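Local coordinates for uronate isomerase (PDB 2Q01), which catalyses the isomerisation of D-glucuronate to D-fructuronate and of D-galacturonate to D-tagaturonate in pentose and glucuronate interconversion, at residues B[103-107]-B[132-138]; B[123-129]-B[141-145]; B[177-181]-B[192-196]; B[257-261]-B[341-345]; B[270-274]-B[283-287]. All coordinates share one frame; numbering follows the deposited sequence.

Interaction 1: residues B[103-107]-B[132-138]; sequences FASHF and FLEASNA
Leu-133 fits against three residues of 103-107 at once, each through a different part of its side chain. Its CB lies 3.6 Å from Phe-107 CD2, its CD1 reaches Phe-103 CE2 at 3.9 Å, and its CD2 rests on Ala-104 CB at 3.7 Å. CD1 also hangs over one face of the Phe-107 ring, displaced toward the rim. A further apolar touch flanks this centre, the methyls of Ala-104 and Ala-138 meeting CB to CB at 3.6 Å. Ala-104 CB also lies against the carbonyl oxygen Glu-134 O.

The aromatic pair across the two segments is Phe-107 with Phe-132. With its CG trans to the backbone N (chi1 -173°), Phe-107 swings its ring across to the loop, where CE2 comes within 3.6 Å of Phe-132 CE2; the planes are inclined at 36°, an arrangement neither stacked nor perpendicular. A serine in place of Phe-107 would probably leave Phe-132 without its ring partner and open a gap beside Leu-133 CB.

Polar bonds stay within each segment or lead outside. Asn-137 ND2 donates to Phe-132 O at 2.8 Å, from well above the carbonyl plane, and so closes the chain on itself between Phe-132 and Asn-137. Ser-105 OG bonds to Arg-101 O while touching Ala-135 CB.

The contact joins the C-terminal end of helix 96-105 to the loop between helices 114-126 and 138-149. Leu-119 of helix 114-126 packs on Phe-103 and Phe-107, Leu-69 and Leu-73 of helix 67-74 on Phe-103, and Glu-453 of the second subunit touches Phe-132.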
# COMPACT_ATOMS: atom_id res chain seq x y z
N PHE B 103 13.54 -9.36 -30.35
CA PHE B 103 12.33 -9.33 -29.53
C PHE B 103 11.75 -10.73 -29.31
O PHE B 103 11.39 -11.08 -28.18
CB PHE B 103 11.27 -8.43 -30.16
CG PHE B 103 9.91 -8.57 -29.53
CD1 PHE B 103 9.68 -8.13 -28.23
CD2 PHE B 103 8.86 -9.15 -30.24
CE1 PHE B 103 8.43 -8.27 -27.64
CE2 PHE B 103 7.60 -9.29 -29.66
CZ PHE B 103 7.39 -8.85 -28.36
N ALA B 104 11.66 -11.49 -30.39
CA ALA B 104 11.13 -12.85 -30.36
C ALA B 104 11.96 -13.74 -29.44
O ALA B 104 11.39 -14.50 -28.64
CB ALA B 104 11.09 -13.42 -31.75
N SER B 105 13.28 -13.62 -29.54
CA SER B 105 14.23 -14.38 -28.71
C SER B 105 14.22 -13.96 -27.24
O SER B 105 14.78 -14.65 -26.39
CB SER B 105 15.65 -14.26 -29.26
OG SER B 105 15.71 -14.71 -30.60
N HIS B 106 13.57 -12.83 -26.96
CA HIS B 106 13.46 -12.29 -25.61
C HIS B 106 12.01 -12.13 -25.16
O HIS B 106 11.74 -11.48 -24.16
CB HIS B 106 14.20 -10.95 -25.52
CG HIS B 106 15.68 -11.08 -25.55
ND1 HIS B 106 16.44 -10.74 -26.65
CD2 HIS B 106 16.56 -11.52 -24.62
CE1 HIS B 106 17.72 -10.95 -26.39
NE2 HIS B 106 17.82 -11.43 -25.17
N PHE B 107 11.08 -12.75 -25.90
CA PHE B 107 9.65 -12.67 -25.59
C PHE B 107 9.29 -13.35 -24.27
O PHE B 107 8.30 -12.98 -23.64
CB PHE B 107 8.83 -13.21 -26.77
CG PHE B 107 7.34 -13.03 -26.63
CD1 PHE B 107 6.80 -11.78 -26.30
CD2 PHE B 107 6.47 -14.10 -26.83
CE1 PHE B 107 5.42 -11.61 -26.16
CE2 PHE B 107 5.09 -13.93 -26.70
CZ PHE B 107 4.57 -12.68 -26.37
N PHE B 132 2.97 -20.26 -30.58
CA PHE B 132 3.52 -19.27 -29.67
C PHE B 132 4.83 -18.72 -30.21
O PHE B 132 5.63 -19.46 -30.78
CB PHE B 132 3.75 -19.90 -28.29
CG PHE B 132 3.78 -18.91 -27.16
CD1 PHE B 132 2.62 -18.59 -26.48
CD2 PHE B 132 4.98 -18.33 -26.75
CE1 PHE B 132 2.64 -17.68 -25.42
CE2 PHE B 132 5.01 -17.42 -25.70
CZ PHE B 132 3.84 -17.09 -25.03
N LEU B 133 5.03 -17.41 -30.03
CA LEU B 133 6.22 -16.73 -30.49
C LEU B 133 7.47 -17.26 -29.81
O LEU B 133 7.55 -17.31 -28.58
CB LEU B 133 6.10 -15.22 -30.27
CG LEU B 133 6.56 -14.33 -31.42
CD1 LEU B 133 6.90 -12.93 -30.91
CD2 LEU B 133 7.75 -14.95 -32.14
N GLU B 134 8.45 -17.66 -30.62
CA GLU B 134 9.76 -18.07 -30.13
C GLU B 134 10.85 -17.58 -31.07
O GLU B 134 10.56 -16.86 -32.03
CB GLU B 134 9.82 -19.60 -30.01
CG GLU B 134 9.13 -20.16 -28.77
CD GLU B 134 8.92 -21.67 -28.82
OE1 GLU B 134 8.22 -22.20 -27.94
OE2 GLU B 134 9.45 -22.32 -29.76
N ALA B 135 12.09 -17.97 -30.80
CA ALA B 135 13.22 -17.65 -31.68
C ALA B 135 13.11 -18.34 -33.04
O ALA B 135 13.37 -17.73 -34.08
CB ALA B 135 14.54 -18.00 -31.00
N SER B 136 12.71 -19.61 -33.03
CA SER B 136 12.55 -20.41 -34.25
C SER B 136 11.27 -20.08 -35.04
O SER B 136 11.11 -20.49 -36.19
CB SER B 136 12.58 -21.90 -33.91
OG SER B 136 11.59 -22.21 -32.95
N ASN B 137 10.37 -19.34 -34.40
CA ASN B 137 9.08 -18.98 -34.98
C ASN B 137 9.09 -17.55 -35.50
O ASN B 137 8.13 -17.10 -36.13
CB ASN B 137 8.02 -19.12 -33.89
CG ASN B 137 6.65 -19.41 -34.45
OD1 ASN B 137 6.48 -19.59 -35.65
ND2 ASN B 137 5.66 -19.47 -33.57
N ALA B 138 10.19 -16.84 -35.23
CA ALA B 138 10.31 -15.40 -35.42
C ALA B 138 10.03 -14.91 -36.83
O ALA B 138 9.22 -14.00 -37.03
CB ALA B 138 11.69 -14.94 -34.98

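Interaction 2: residues B[123-129]-B[141-145]; sequences FSQVFGF and YFDRI
The rings of Phe-129 and Tyr-141 lie face to face, 8° from parallel and with centroids 3.8 Å apart, so that nearly every atom of one has a neighbour in the other. Tyr-141 turns its edge the other way: CE2 points onto the middle of the Phe-123 ring, 3.5 Å from Phe-123 CG, in an edge-to-face pair with planes at 72°. One tyrosine thus serves both a stack and a T-shaped contact. Its hydroxyl runs past Phe-129 CB and is hydrogen-bonded to Glu-131 O, which fixes the outer end of the ring.

Arg-144 approaches Phe-129 obliquely, NH1 standing 3.4 Å from Phe-129 CD2. Bends at chi2 and chi3 fold its chain back along the phenyl ring, and Phe-129 CE2 lies over a face of the guanidinium.

Ile-145 wedges between two phenylalanines. CG1 sits squarely above the Phe-127 ring, 3.9 Å from its centroid and only 5° off the normal, a CH-pi contact; the same CG1 meets the edge of Phe-129 at CE1. CG2, trans to the backbone N, reaches Phe-127 CZ at 3.7 Å.

Phe-129 N bonds to Phe-123 O across the turn at Gly-128, whose phi is positive; the bond holds the chain after the helix back against it, consistent with both phenylalanines meeting one tyrosine. Phe-123, Phe-129 and Tyr-141 form an aromatic cluster, here closing the corner between successive helices 114-126 and 138-149.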
# COMPACT_ATOMS: atom_id res chain seq x y z
N PHE B 123 -1.98 -11.43 -31.41
CA PHE B 123 -1.49 -12.54 -32.23
C PHE B 123 -2.59 -13.53 -32.59
O PHE B 123 -2.69 -13.94 -33.74
CB PHE B 123 -0.35 -13.28 -31.54
CG PHE B 123 0.92 -12.48 -31.40
CD1 PHE B 123 1.81 -12.76 -30.37
CD2 PHE B 123 1.22 -11.45 -32.28
CE1 PHE B 123 2.99 -12.03 -30.22
CE2 PHE B 123 2.39 -10.71 -32.14
CZ PHE B 123 3.28 -11.00 -31.11
N SER B 124 -3.42 -13.88 -31.61
CA SER B 124 -4.45 -14.91 -31.79
C SER B 124 -5.78 -14.40 -32.34
O SER B 124 -6.43 -15.10 -33.12
CB SER B 124 -4.68 -15.69 -30.50
OG SER B 124 -5.28 -14.86 -29.52
N GLN B 125 -6.19 -13.20 -31.92
CA GLN B 125 -7.49 -12.66 -32.34
C GLN B 125 -7.42 -11.74 -33.56
O GLN B 125 -8.32 -11.75 -34.39
CB GLN B 125 -8.19 -11.92 -31.19
CG GLN B 125 -8.29 -12.69 -29.88
CD GLN B 125 -9.21 -13.89 -29.97
OE1 GLN B 125 -8.82 -15.00 -29.63
NE2 GLN B 125 -10.43 -13.67 -30.45
N VAL B 126 -6.36 -10.94 -33.66
CA VAL B 126 -6.25 -9.98 -34.77
C VAL B 126 -5.60 -10.63 -35.99
O VAL B 126 -6.05 -10.44 -37.12
CB VAL B 126 -5.52 -8.65 -34.35
CG1 VAL B 126 -5.55 -7.62 -35.46
CG2 VAL B 126 -6.16 -8.06 -33.10
N PHE B 127 -4.55 -11.43 -35.76
CA PHE B 127 -3.82 -12.07 -36.86
C PHE B 127 -4.14 -13.54 -37.08
O PHE B 127 -3.91 -14.07 -38.16
CB PHE B 127 -2.32 -11.90 -36.68
CG PHE B 127 -1.85 -10.49 -36.83
CD1 PHE B 127 -1.35 -9.80 -35.74
CD2 PHE B 127 -1.91 -9.85 -38.06
CE1 PHE B 127 -0.92 -8.49 -35.87
CE2 PHE B 127 -1.48 -8.53 -38.20
CZ PHE B 127 -0.98 -7.86 -37.10
N GLY B 128 -4.66 -14.20 -36.05
CA GLY B 128 -5.04 -15.60 -36.15
C GLY B 128 -3.85 -16.55 -36.17
O GLY B 128 -3.88 -17.57 -36.87
N PHE B 129 -2.81 -16.23 -35.40
CA PHE B 129 -1.68 -17.13 -35.20
C PHE B 129 -2.07 -18.32 -34.34
O PHE B 129 -2.96 -18.21 -33.49
CB PHE B 129 -0.50 -16.40 -34.56
CG PHE B 129 0.33 -15.60 -35.52
CD1 PHE B 129 0.17 -14.23 -35.62
CD2 PHE B 129 1.27 -16.23 -36.33
CE1 PHE B 129 0.93 -13.49 -36.52
CE2 PHE B 129 2.03 -15.50 -37.23
CZ PHE B 129 1.86 -14.12 -37.33
N TYR B 141 6.39 -15.26 -38.06
CA TYR B 141 5.60 -14.17 -37.48
C TYR B 141 5.78 -12.85 -38.23
O TYR B 141 4.80 -12.17 -38.54
CB TYR B 141 5.96 -13.94 -36.02
CG TYR B 141 4.99 -14.52 -35.01
CD1 TYR B 141 5.08 -15.86 -34.61
CD2 TYR B 141 4.00 -13.73 -34.43
CE1 TYR B 141 4.20 -16.39 -33.67
CE2 TYR B 141 3.12 -14.26 -33.49
CZ TYR B 141 3.23 -15.59 -33.12
OH TYR B 141 2.36 -16.11 -32.19
N PHE B 142 7.04 -12.51 -38.53
CA PHE B 142 7.37 -11.22 -39.14
C PHE B 142 6.67 -11.01 -40.47
O PHE B 142 5.87 -10.09 -40.61
CB PHE B 142 8.89 -11.04 -39.30
CG PHE B 142 9.28 -9.67 -39.81
CD1 PHE B 142 9.58 -9.46 -41.15
CD2 PHE B 142 9.33 -8.58 -38.94
CE1 PHE B 142 9.92 -8.20 -41.62
CE2 PHE B 142 9.68 -7.32 -39.40
CZ PHE B 142 9.97 -7.12 -40.74
N ASP B 143 6.96 -11.88 -41.44
CA ASP B 143 6.45 -11.69 -42.80
C ASP B 143 4.96 -12.01 -42.97
O ASP B 143 4.35 -11.54 -43.92
CB ASP B 143 7.33 -12.40 -43.85
CG ASP B 143 7.72 -13.81 -43.45
OD1 ASP B 143 8.91 -14.16 -43.63
OD2 ASP B 143 6.86 -14.57 -42.95
N ARG B 144 4.38 -12.78 -42.05
CA ARG B 144 2.93 -13.00 -42.06
C ARG B 144 2.15 -11.79 -41.54
O ARG B 144 1.04 -11.54 -42.00
CB ARG B 144 2.53 -14.27 -41.31
CG ARG B 144 2.69 -15.54 -42.14
CD ARG B 144 1.50 -16.47 -41.96
NE ARG B 144 1.55 -17.22 -40.71
CZ ARG B 144 0.47 -17.65 -40.05
NH1 ARG B 144 0.62 -18.34 -38.92
NH2 ARG B 144 -0.75 -17.39 -40.50
N ILE B 145 2.73 -11.07 -40.58
CA ILE B 145 2.17 -9.80 -40.10
C ILE B 145 2.35 -8.73 -41.18
O ILE B 145 1.41 -8.01 -41.51
CB ILE B 145 2.80 -9.35 -38.76
CG1 ILE B 145 2.33 -10.24 -37.61
CG2 ILE B 145 2.46 -7.89 -38.45
CD1 ILE B 145 3.16 -10.12 -36.33

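Interaction 3: residues B[177-181]-B[192-196]; sequences SLQHH and HVITA
The imidazole of His-181 presents one face to Thr-195, whose CB stands over it in a CH-pi contact, 4.0 Å from the ring centroid and offset toward the rim on the NE2 side. The nearest ring atom is NE2, 3.7 Å from Thr-195 CB. At the ring's edge, close to its plane, lie the carbonyl oxygens of Val-193 and Ile-194. NE2 makes a weak, bent hydrogen bond to Ile-194 O, 3.4 Å long with an angle of 130° at the hydrogen; it is also hydrogen-bonded to Thr-170 OG1. The histidine's CG is trans to its carbonyl carbon (chi1 -69°), which sends the ring from the first turn of the helix toward the strand.

Leu-178, at the N-cap position, adds a looser touch, CD2 to Thr-195 OG1 at 4.1 Å. Replacing His-181 by a leucine would probably leave Thr-170 OG1 without its nitrogen partner, remove the weak bond from NE2 to Ile-194 O and take the flat ring from under Thr-195 CB.

Helix 179-186 here packs on the end of strand 192-194, both belonging to the beta-alpha-beta unit that begins with strand 165-169. Phe-242 of helix 228-244 touches Leu-178 and Thr-195, Pro-46 lies on His-181, and the backbone of Ile-194 pairs with Leu-168 and Thr-170.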
# COMPACT_ATOMS: atom_id res chain seq x y z
N SER B 177 -1.42 21.77 -34.83
CA SER B 177 -2.61 21.92 -35.66
C SER B 177 -3.57 20.74 -35.54
O SER B 177 -3.16 19.61 -35.26
CB SER B 177 -2.24 22.15 -37.13
OG SER B 177 -1.79 20.96 -37.75
N LEU B 178 -4.85 21.03 -35.76
CA LEU B 178 -5.90 20.00 -35.76
C LEU B 178 -6.26 19.63 -37.20
O LEU B 178 -7.41 19.34 -37.54
CB LEU B 178 -7.11 20.49 -34.96
CG LEU B 178 -6.81 20.79 -33.49
CD1 LEU B 178 -8.02 21.41 -32.84
CD2 LEU B 178 -6.38 19.53 -32.75
N GLN B 179 -5.21 19.64 -38.03
CA GLN B 179 -5.22 19.33 -39.45
C GLN B 179 -5.88 17.98 -39.76
O GLN B 179 -6.79 17.89 -40.59
CB GLN B 179 -3.76 19.31 -39.91
CG GLN B 179 -3.51 19.39 -41.40
CD GLN B 179 -2.03 19.25 -41.74
OE1 GLN B 179 -1.68 18.94 -42.87
NE2 GLN B 179 -1.17 19.48 -40.75
N HIS B 180 -5.41 16.94 -39.09
CA HIS B 180 -5.80 15.57 -39.40
C HIS B 180 -7.19 15.23 -38.88
O HIS B 180 -7.85 14.36 -39.42
CB HIS B 180 -4.76 14.59 -38.87
CG HIS B 180 -3.38 14.87 -39.39
ND1 HIS B 180 -3.03 14.68 -40.71
CD2 HIS B 180 -2.27 15.34 -38.77
CE1 HIS B 180 -1.76 15.02 -40.87
NE2 HIS B 180 -1.28 15.42 -39.71
N HIS B 181 -7.62 15.93 -37.84
CA HIS B 181 -8.97 15.78 -37.32
C HIS B 181 -10.00 16.40 -38.25
O HIS B 181 -11.09 15.85 -38.40
CB HIS B 181 -9.08 16.41 -35.94
CG HIS B 181 -8.31 15.67 -34.89
ND1 HIS B 181 -6.98 15.91 -34.64
CD2 HIS B 181 -8.69 14.69 -34.04
CE1 HIS B 181 -6.57 15.12 -33.67
NE2 HIS B 181 -7.58 14.36 -33.30
N HIS B 192 -15.57 8.38 -35.32
CA HIS B 192 -15.58 9.47 -34.36
C HIS B 192 -14.23 9.54 -33.68
O HIS B 192 -14.05 9.08 -32.55
CB HIS B 192 -16.73 9.28 -33.37
CG HIS B 192 -16.96 10.42 -32.43
ND1 HIS B 192 -16.91 10.28 -31.06
CD2 HIS B 192 -17.26 11.72 -32.66
CE1 HIS B 192 -17.16 11.44 -30.49
NE2 HIS B 192 -17.38 12.34 -31.44
N VAL B 193 -13.26 10.10 -34.40
CA VAL B 193 -11.94 10.37 -33.86
C VAL B 193 -11.89 11.82 -33.40
O VAL B 193 -12.01 12.74 -34.21
CB VAL B 193 -10.82 10.07 -34.88
CG1 VAL B 193 -9.46 10.41 -34.29
CG2 VAL B 193 -10.86 8.60 -35.31
N ILE B 194 -11.75 12.01 -32.10
CA ILE B 194 -11.72 13.35 -31.51
C ILE B 194 -10.38 13.64 -30.85
O ILE B 194 -9.46 12.82 -30.92
CB ILE B 194 -12.88 13.58 -30.50
CG1 ILE B 194 -12.85 12.55 -29.37
CG2 ILE B 194 -14.22 13.54 -31.22
CD1 ILE B 194 -13.73 12.90 -28.19
N THR B 195 -10.27 14.80 -30.23
CA THR B 195 -9.02 15.23 -29.63
C THR B 195 -9.17 15.54 -28.13
O THR B 195 -10.28 15.50 -27.59
CB THR B 195 -8.42 16.44 -30.40
OG1 THR B 195 -7.19 16.84 -29.79
CG2 THR B 195 -9.39 17.61 -30.44
N ALA B 196 -8.05 15.82 -27.48
CA ALA B 196 -8.04 16.27 -26.09
C ALA B 196 -7.02 17.39 -25.94
O ALA B 196 -5.96 17.35 -26.57
CB ALA B 196 -7.71 15.12 -25.15

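Interaction 4: residues B[257-261]-B[341-345]; sequences AATAD and ALKPL
Thr-259 and Ala-341 make the tight part of this contact, where one carbonyl takes two bonds from one residue. Thr-259 OG1 donates to Ala-341 O at 2.9 Å, in the carbonyl plane and on a lone pair, while Thr-259 N reaches the same oxygen at 3.0 Å from 43° out of that plane. A water donates to Ala-341 O as well, and bridges it to Thr-259 O. OG1 then accepts Leu-345 N at 3.3 Å. With chi1 at 65°, OG1 sits between the backbone N and the carbonyl carbon, placed to serve both partners, and CG2 is turned to Leu-345 CD2. Pro-344 closes in alongside, its CG 3.4 Å from Thr-259 O. Buried Ala-257 continues the packing, its O 3.6 Å from Leu-342 CD2.

The fit slackens at partly exposed Asp-261, which merely brings CB to 3.8 Å from Pro-344 O; its OD1 is salt-bridged to Arg-348.

The threonine hydroxyl, acting as donor and acceptor together, links the carbonyl of Ala-341 to the amide of Leu-345, which lies in helix 343-349. The 257-261 loop is therefore joined to the 341-345 segment by directional polar bonds at Thr-259, set among apolar packing from Pro-344, Leu-342 and Leu-345.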
# COMPACT_ATOMS: atom_id res chain seq x y z
N ALA B 257 0.17 17.34 -8.08
CA ALA B 257 -1.26 17.63 -8.18
C ALA B 257 -1.58 19.03 -7.64
O ALA B 257 -2.75 19.39 -7.49
CB ALA B 257 -2.06 16.58 -7.43
N ALA B 258 -0.53 19.82 -7.39
CA ALA B 258 -0.65 21.12 -6.73
C ALA B 258 -1.52 22.08 -7.51
O ALA B 258 -1.41 22.17 -8.74
CB ALA B 258 0.73 21.73 -6.52
N THR B 259 -2.42 22.75 -6.80
CA THR B 259 -3.25 23.83 -7.35
C THR B 259 -3.02 25.11 -6.53
O THR B 259 -2.54 25.04 -5.40
CB THR B 259 -4.76 23.48 -7.36
OG1 THR B 259 -5.23 23.33 -6.02
CG2 THR B 259 -5.03 22.19 -8.12
N ALA B 260 -3.38 26.26 -7.09
CA ALA B 260 -3.25 27.54 -6.38
C ALA B 260 -4.43 28.46 -6.67
O ALA B 260 -5.13 28.28 -7.66
CB ALA B 260 -1.94 28.22 -6.73
N ASP B 261 -4.64 29.46 -5.82
CA ASP B 261 -5.71 30.42 -6.05
C ASP B 261 -5.16 31.83 -5.84
O ASP B 261 -5.48 32.50 -4.86
CB ASP B 261 -6.91 30.13 -5.13
CG ASP B 261 -8.19 30.83 -5.59
OD1 ASP B 261 -8.26 31.31 -6.74
OD2 ASP B 261 -9.14 30.89 -4.78
N ALA B 341 -2.75 19.47 -1.66
CA ALA B 341 -2.47 19.93 -3.01
C ALA B 341 -3.68 20.52 -3.72
O ALA B 341 -3.60 21.63 -4.25
CB ALA B 341 -1.86 18.79 -3.83
N LEU B 342 -4.79 19.79 -3.72
CA LEU B 342 -6.00 20.18 -4.44
C LEU B 342 -6.88 21.17 -3.68
O LEU B 342 -7.84 21.70 -4.24
CB LEU B 342 -6.84 18.95 -4.82
CG LEU B 342 -6.26 17.90 -5.76
CD1 LEU B 342 -7.10 16.65 -5.69
CD2 LEU B 342 -6.21 18.42 -7.18
N LYS B 343 -6.54 21.41 -2.42
CA LYS B 343 -7.33 22.28 -1.54
C LYS B 343 -7.62 23.72 -2.03
O LYS B 343 -8.77 24.15 -1.92
CB LYS B 343 -6.78 22.28 -0.10
CG LYS B 343 -7.85 22.57 0.91
CD LYS B 343 -7.32 22.69 2.32
CE LYS B 343 -8.43 23.21 3.24
NZ LYS B 343 -7.95 23.31 4.64
N PRO B 344 -6.61 24.48 -2.55
CA PRO B 344 -6.90 25.82 -3.09
C PRO B 344 -7.93 25.90 -4.23
O PRO B 344 -8.70 26.87 -4.29
CB PRO B 344 -5.53 26.29 -3.59
CG PRO B 344 -4.56 25.55 -2.76
CD PRO B 344 -5.16 24.19 -2.62
N LEU B 345 -7.93 24.91 -5.12
CA LEU B 345 -8.90 24.84 -6.21
C LEU B 345 -10.28 24.41 -5.71
O LEU B 345 -11.30 24.92 -6.17
CB LEU B 345 -8.41 23.89 -7.32
CG LEU B 345 -9.30 23.49 -8.51
CD1 LEU B 345 -9.90 24.70 -9.24
CD2 LEU B 345 -8.53 22.61 -9.49
O HOH W 1 -1.53 23.67 -3.17

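Interaction 5: residues B[270-274]-B[283-287]; sequences LFNSL and KAELF
Leu-270 pushes its two methyls into the facing helix: CD1 is 3.5 Å from Lys-283 O, and CD2 lies 3.6 Å from Phe-287 N while also touching Leu-286 CB. That CD2 also sits at the edge of the Phe-287 ring. One turn on, Leu-274 repeats the approach, with CD1 against Phe-287 CB at 3.6 Å and CD2 beside Lys-283 CB. Phe-271 and Phe-287 run side by side, pointing the same way; Phe-271 CD2 meets Phe-287 CZ at 3.6 Å, with the planes inclined at 32°, neither stacked nor edge-to-face.

On the other flank, the extended chain of Lys-283 slides past Leu-270 in the opposite direction. Its CG packs on Leu-270 CD1 at 3.8 Å, and its NZ ends 3.6 Å from Ser-273 CB; the serine hydroxyl is bonded to Ala-269 O.

With CG trans to the backbone N (chi1 -173°), the Phe-287 ring is directed to Phe-271, on one side of the interface, while Lys-283 lies along the other. Farther out, Trp-228 and Tyr-231 of helix 228-244 meet both rings, and Phe-205 packs edge-to-face on Phe-287.

Helices 264-276 and 281-302 follow each other in the chain, their local axes 10.1 Å apart at closest approach and 133° between their N-to-C directions, with helix 228-244 closing the aromatic side.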
# COMPACT_ATOMS: atom_id res chain seq x y z
N LEU B 270 3.77 36.56 -11.45
CA LEU B 270 4.47 35.28 -11.55
C LEU B 270 4.75 34.90 -13.00
O LEU B 270 5.83 34.42 -13.33
CB LEU B 270 3.66 34.18 -10.86
CG LEU B 270 4.09 32.72 -10.96
CD1 LEU B 270 5.40 32.50 -10.25
CD2 LEU B 270 3.00 31.86 -10.36
N PHE B 271 3.75 35.13 -13.86
CA PHE B 271 3.86 34.90 -15.30
C PHE B 271 5.00 35.73 -15.90
O PHE B 271 5.83 35.19 -16.64
CB PHE B 271 2.53 35.22 -15.98
CG PHE B 271 2.54 35.06 -17.47
CD1 PHE B 271 2.48 36.17 -18.31
CD2 PHE B 271 2.60 33.80 -18.05
CE1 PHE B 271 2.51 36.02 -19.69
CE2 PHE B 271 2.62 33.64 -19.42
CZ PHE B 271 2.56 34.75 -20.25
N ASN B 272 5.04 37.02 -15.57
CA ASN B 272 6.07 37.94 -16.06
C ASN B 272 7.50 37.55 -15.68
O ASN B 272 8.40 37.67 -16.50
CB ASN B 272 5.78 39.37 -15.61
CG ASN B 272 4.57 39.97 -16.31
OD1 ASN B 272 4.04 40.99 -15.86
ND2 ASN B 272 4.13 39.36 -17.41
N SER B 273 7.68 37.07 -14.45
CA SER B 273 8.99 36.60 -13.97
C SER B 273 9.51 35.44 -14.81
O SER B 273 10.71 35.39 -15.10
CB SER B 273 8.90 36.14 -12.52
OG SER B 273 8.31 37.12 -11.70
N LEU B 274 8.62 34.53 -15.18
CA LEU B 274 9.02 33.32 -15.90
C LEU B 274 9.29 33.60 -17.37
O LEU B 274 10.25 33.07 -17.93
CB LEU B 274 7.97 32.22 -15.72
CG LEU B 274 7.77 31.72 -14.29
CD1 LEU B 274 6.41 31.11 -14.15
CD2 LEU B 274 8.82 30.71 -13.90
N LYS B 283 8.89 28.76 -8.58
CA LYS B 283 8.02 29.62 -9.40
C LYS B 283 7.32 28.83 -10.51
O LYS B 283 6.16 29.10 -10.83
CB LYS B 283 8.81 30.78 -10.00
CG LYS B 283 8.99 31.98 -9.09
CD LYS B 283 9.83 33.05 -9.77
CE LYS B 283 9.96 34.30 -8.92
NZ LYS B 283 10.85 35.30 -9.56
N ALA B 284 8.04 27.87 -11.09
CA ALA B 284 7.52 27.01 -12.15
C ALA B 284 6.41 26.08 -11.62
O ALA B 284 5.41 25.87 -12.30
CB ALA B 284 8.65 26.20 -12.79
N GLU B 285 6.61 25.55 -10.41
CA GLU B 285 5.59 24.79 -9.68
C GLU B 285 4.34 25.60 -9.41
O GLU B 285 3.23 25.09 -9.58
CB GLU B 285 6.14 24.33 -8.33
CG GLU B 285 6.28 22.83 -8.15
CD GLU B 285 4.95 22.09 -8.22
OE1 GLU B 285 4.67 21.47 -9.26
OE2 GLU B 285 4.19 22.13 -7.22
N LEU B 286 4.53 26.84 -8.98
CA LEU B 286 3.44 27.74 -8.64
C LEU B 286 2.60 28.08 -9.86
O LEU B 286 1.38 28.15 -9.77
CB LEU B 286 3.97 29.03 -8.00
CG LEU B 286 3.26 29.67 -6.80
CD1 LEU B 286 3.68 31.12 -6.64
CD2 LEU B 286 1.74 29.58 -6.84
N PHE B 287 3.25 28.28 -11.00
CA PHE B 287 2.54 28.61 -12.24
C PHE B 287 1.75 27.43 -12.75
O PHE B 287 0.60 27.59 -13.14
CB PHE B 287 3.49 29.15 -13.31
CG PHE B 287 2.80 29.66 -14.54
CD1 PHE B 287 2.06 30.84 -14.51
CD2 PHE B 287 2.89 28.96 -15.75
CE1 PHE B 287 1.42 31.32 -15.65
CE2 PHE B 287 2.25 29.42 -16.89
CZ PHE B 287 1.52 30.61 -16.85

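In the fold
Interactions 1 and 2 touch and alternate along the chain: interaction 1 joins helix 96-105 to the loop before helix 138-149, interaction 2 joins helices 114-126 and 138-149, and Phe-123 packs on Leu-133 and Phe-107, so their apolar and aromatic cores merge. Beyond the chain's centre, interaction 5 is nested within the loop closed by interaction 4; Ala-258 meets Glu-285 and Ala-260 meets Leu-286. Their chemistry differs: hydrophobic helix packing in 5, amide, hydroxyl and carbonyl bonding with a water in 4. Interactions 1, 2, 3 and 5 are buried, 4 only partly. Interaction 3, closest to the chain's centre, stands apart and joins helix to strand through a histidine.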